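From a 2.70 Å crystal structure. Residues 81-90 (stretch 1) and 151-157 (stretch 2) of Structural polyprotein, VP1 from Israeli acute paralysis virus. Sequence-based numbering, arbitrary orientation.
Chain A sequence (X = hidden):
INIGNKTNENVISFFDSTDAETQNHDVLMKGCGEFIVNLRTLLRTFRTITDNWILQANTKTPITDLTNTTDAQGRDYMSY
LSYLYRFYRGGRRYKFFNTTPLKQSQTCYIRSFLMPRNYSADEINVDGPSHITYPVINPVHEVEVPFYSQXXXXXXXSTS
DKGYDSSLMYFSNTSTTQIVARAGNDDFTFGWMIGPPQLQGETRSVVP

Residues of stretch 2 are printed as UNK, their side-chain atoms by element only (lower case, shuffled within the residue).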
# COMPACT_ATOMS: atom_id res chain seq x y z
N LEU A 81 35.63 8.02 27.21
CA LEU A 81 34.86 9.26 27.15
C LEU A 81 34.32 9.73 28.50
O LEU A 81 34.09 10.93 28.69
CB LEU A 81 33.69 9.10 26.17
CG LEU A 81 34.05 8.90 24.69
CD1 LEU A 81 32.79 8.59 23.90
CD2 LEU A 81 34.73 10.14 24.15
N SER A 82 34.14 8.81 29.44
CA SER A 82 33.61 9.17 30.75
C SER A 82 34.53 10.15 31.48
O SER A 82 34.08 10.92 32.33
CB SER A 82 33.41 7.92 31.61
OG SER A 82 34.64 7.40 32.07
N TYR A 83 35.82 10.11 31.15
CA TYR A 83 36.80 10.98 31.78
C TYR A 83 36.68 12.45 31.39
O TYR A 83 37.30 13.31 32.02
CB TYR A 83 38.21 10.47 31.48
CG TYR A 83 38.69 9.40 32.43
CD1 TYR A 83 39.07 9.72 33.73
CD2 TYR A 83 38.78 8.06 32.03
CE1 TYR A 83 39.53 8.74 34.62
CE2 TYR A 83 39.24 7.07 32.90
CZ TYR A 83 39.61 7.42 34.20
OH TYR A 83 40.08 6.46 35.07
N LEU A 84 35.89 12.74 30.37
CA LEU A 84 35.70 14.12 29.91
C LEU A 84 34.46 14.77 30.53
O LEU A 84 34.23 15.97 30.35
CB LEU A 84 35.57 14.16 28.39
CG LEU A 84 36.76 13.74 27.53
CD1 LEU A 84 36.37 13.79 26.06
CD2 LEU A 84 37.93 14.67 27.79
N TYR A 85 33.67 13.99 31.25
CA TYR A 85 32.45 14.49 31.87
C TYR A 85 32.36 14.11 33.35
O TYR A 85 33.19 13.34 33.84
CB TYR A 85 31.24 13.92 31.12
CG TYR A 85 31.29 14.23 29.64
CD1 TYR A 85 30.84 15.45 29.15
CD2 TYR A 85 31.82 13.31 28.73
CE1 TYR A 85 30.93 15.76 27.79
CE2 TYR A 85 31.91 13.61 27.37
CZ TYR A 85 31.47 14.83 26.91
OH TYR A 85 31.57 15.14 25.58
N ARG A 86 31.36 14.64 34.04
CA ARG A 86 31.19 14.35 35.47
C ARG A 86 29.96 13.51 35.80
O ARG A 86 29.94 12.82 36.81
CB ARG A 86 31.12 15.66 36.26
CG ARG A 86 31.04 15.45 37.77
CD ARG A 86 32.32 14.83 38.31
NE ARG A 86 33.44 15.77 38.26
CZ ARG A 86 34.72 15.41 38.28
NH1 ARG A 86 35.05 14.13 38.35
NH2 ARG A 86 35.67 16.33 38.24
N PHE A 87 28.94 13.57 34.95
CA PHE A 87 27.71 12.82 35.18
C PHE A 87 27.33 11.93 34.01
O PHE A 87 27.77 12.15 32.88
CB PHE A 87 26.55 13.79 35.43
CG PHE A 87 26.73 14.67 36.63
CD1 PHE A 87 26.48 14.18 37.91
CD2 PHE A 87 27.16 15.98 36.48
CE1 PHE A 87 26.64 15.00 39.03
CE2 PHE A 87 27.33 16.81 37.59
CZ PHE A 87 27.07 16.31 38.87
N TYR A 88 26.52 10.91 34.29
CA TYR A 88 26.04 10.00 33.25
C TYR A 88 24.54 9.85 33.44
O TYR A 88 23.99 10.25 34.47
CB TYR A 88 26.75 8.64 33.33
CG TYR A 88 26.31 7.72 34.45
CD1 TYR A 88 25.09 7.04 34.39
CD2 TYR A 88 27.13 7.50 35.55
CE1 TYR A 88 24.71 6.16 35.40
CE2 TYR A 88 26.76 6.62 36.57
CZ TYR A 88 25.55 5.96 36.48
OH TYR A 88 25.19 5.08 37.49
N ARG A 89 23.87 9.27 32.45
CA ARG A 89 22.43 9.12 32.53
C ARG A 89 21.93 8.18 31.43
O ARG A 89 22.35 8.29 30.28
CB ARG A 89 21.78 10.50 32.39
CG ARG A 89 20.28 10.51 32.32
CD ARG A 89 19.79 10.68 30.90
NE ARG A 89 18.40 11.10 30.90
CZ ARG A 89 17.68 11.31 29.80
NH1 ARG A 89 18.22 11.13 28.61
NH2 ARG A 89 16.42 11.71 29.91
N GLY A 90 21.05 7.26 31.80
CA GLY A 90 20.52 6.32 30.82
C GLY A 90 20.94 4.89 31.11
O GLY A 90 21.79 4.64 31.97
N UNK A 151 17.60 9.37 40.97
CA UNK A 151 18.08 10.68 40.54
C UNK A 151 18.12 10.78 39.02
O UNK A 151 18.28 9.77 38.33
c UNK A 151 19.82 10.67 45.37
o UNK A 151 19.95 10.59 46.74
c UNK A 151 19.48 10.93 41.09
c UNK A 151 19.00 11.79 43.41
c UNK A 151 19.11 11.71 44.80
c UNK A 151 20.28 9.78 43.19
c UNK A 151 19.58 10.83 42.59
c UNK A 151 20.40 9.70 44.57
N UNK A 152 17.98 12.00 38.50
CA UNK A 152 18.00 12.22 37.06
C UNK A 152 19.39 12.03 36.43
O UNK A 152 19.50 11.88 35.21
c UNK A 152 18.26 14.75 37.38
c UNK A 152 17.56 16.06 37.09
n UNK A 152 16.22 16.07 37.67
n UNK A 152 15.46 17.75 36.29
c UNK A 152 15.25 16.89 37.27
n UNK A 152 14.06 16.83 37.86
c UNK A 152 17.48 13.62 36.74
N UNK A 153 20.43 12.04 37.26
CA UNK A 153 21.80 11.84 36.79
C UNK A 153 22.68 11.38 37.95
O UNK A 153 22.41 11.70 39.11
c UNK A 153 23.18 15.48 36.37
n UNK A 153 21.87 17.35 37.39
c UNK A 153 23.22 16.76 37.19
c UNK A 153 22.49 14.32 37.10
c UNK A 153 22.37 13.13 36.17
N UNK A 154 23.72 10.62 37.63
CA UNK A 154 24.63 10.10 38.64
C UNK A 154 26.07 10.53 38.35
O UNK A 154 26.47 10.63 37.19
c UNK A 154 22.39 8.22 39.90
c UNK A 154 23.18 8.02 38.63
c UNK A 154 25.35 8.05 39.89
c UNK A 154 24.62 8.56 38.66
N UNK A 155 26.86 10.80 39.41
CA UNK A 155 28.25 11.21 39.18
C UNK A 155 29.06 10.02 38.65
O UNK A 155 28.96 8.91 39.18
c UNK A 155 28.72 11.65 40.56
c UNK A 155 27.47 12.10 41.23
c UNK A 155 26.49 11.03 40.81
N UNK A 156 29.86 10.25 37.62
CA UNK A 156 30.67 9.19 37.05
C UNK A 156 31.70 8.72 38.06
O UNK A 156 32.52 9.51 38.54
c UNK A 156 30.36 10.07 34.72
c UNK A 156 31.39 9.65 35.77
c UNK A 156 32.26 8.53 35.24
c UNK A 156 30.97 10.62 33.45
N UNK A 157 31.66 7.43 38.39
CA UNK A 157 32.59 6.84 39.35
C UNK A 157 32.39 7.43 40.74
O UNK A 157 33.34 7.54 41.52
c UNK A 157 34.02 7.03 38.90

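Position 151 carries eight side-chain atoms, a single carbon followed by a six-carbon ring bearing one oxygen. None reaches stretch 1. A hydroxylated six-membered ring identifies Tyr151.

At position 152 the side chain is an unbranched run of three carbons and a nitrogen, ending in a carbon with two further nitrogens. No side-chain atom is in contact with stretch 1: CB points sideways and the end leads away. The guanidinium makes this Arg152. The contact is left to the backbone, where Arg152 O lies 3.3 Å from Arg89 CG.

Position 153 has four carbons in a row ending in nitrogen, laid over one face of the Phe87 ring. The chain is that of Lys153. Lys153 CE stands 3.9 Å from the centroid of the Phe87 ring, a CH-pi contact, while Lys153 CD comes within 3.7 Å of Phe87 CG. Lys153 NZ lies farther out, 5.4 Å from the Phe87 centroid, so any cation-pi attraction is weak at most; this amine is hydrogen-bonded elsewhere in the structure.

Four carbons, forked at the first and with one arm two carbons long, make up the side chain at position 154. CB of position 154 packs over a face of the Tyr88 ring, 3.5 Å from Tyr88 CZ. Beta-branching with unequal arms gives Ile154.

At position 155 three carbons close a ring onto the backbone N and pack against the Phe87 ring. This can only be Pro155, and Pro155 CG meets Phe87 CE1 at 3.7 Å. The ring leaves N without a hydrogen to donate, but this position pairs with Phe87 in a non-hydrogen-bonded bridge, so no cross-strand bond is forfeited.

Position 156 again shows four carbons, forked at the first with one arm two carbons long; the end of the long arm lies against Ser82 O and Tyr85 CB. This is Ile156, whose CD1 is 3.3 Å from Ser82 O and 4.0 Å from Tyr85 CB, beside the Ser82 to Tyr85 turn.

Position 157 has one side-chain carbon; this CB is 6.9 Å from Ser82 OG and makes no contact. The residue is Ala157.

The contact combines a short antiparallel pairing with apolar packing. Tyr88 N donates to Ile154 O (2.9 Å) and Ile154 N to Tyr88 O (3.2 Å), a reciprocal pair that fixes the register; Ile156 N extends the ladder to Arg86 O at 2.7 Å. Tyr88 and Ile154 project to the same face of the sheet, whereas the side chains of Phe87 and Pro155 diverge yet still touch. Ile156, with the largest covered area, joins this pairing to the preceding turn.

Stretch 2, residues 151-157: YRKIPIA
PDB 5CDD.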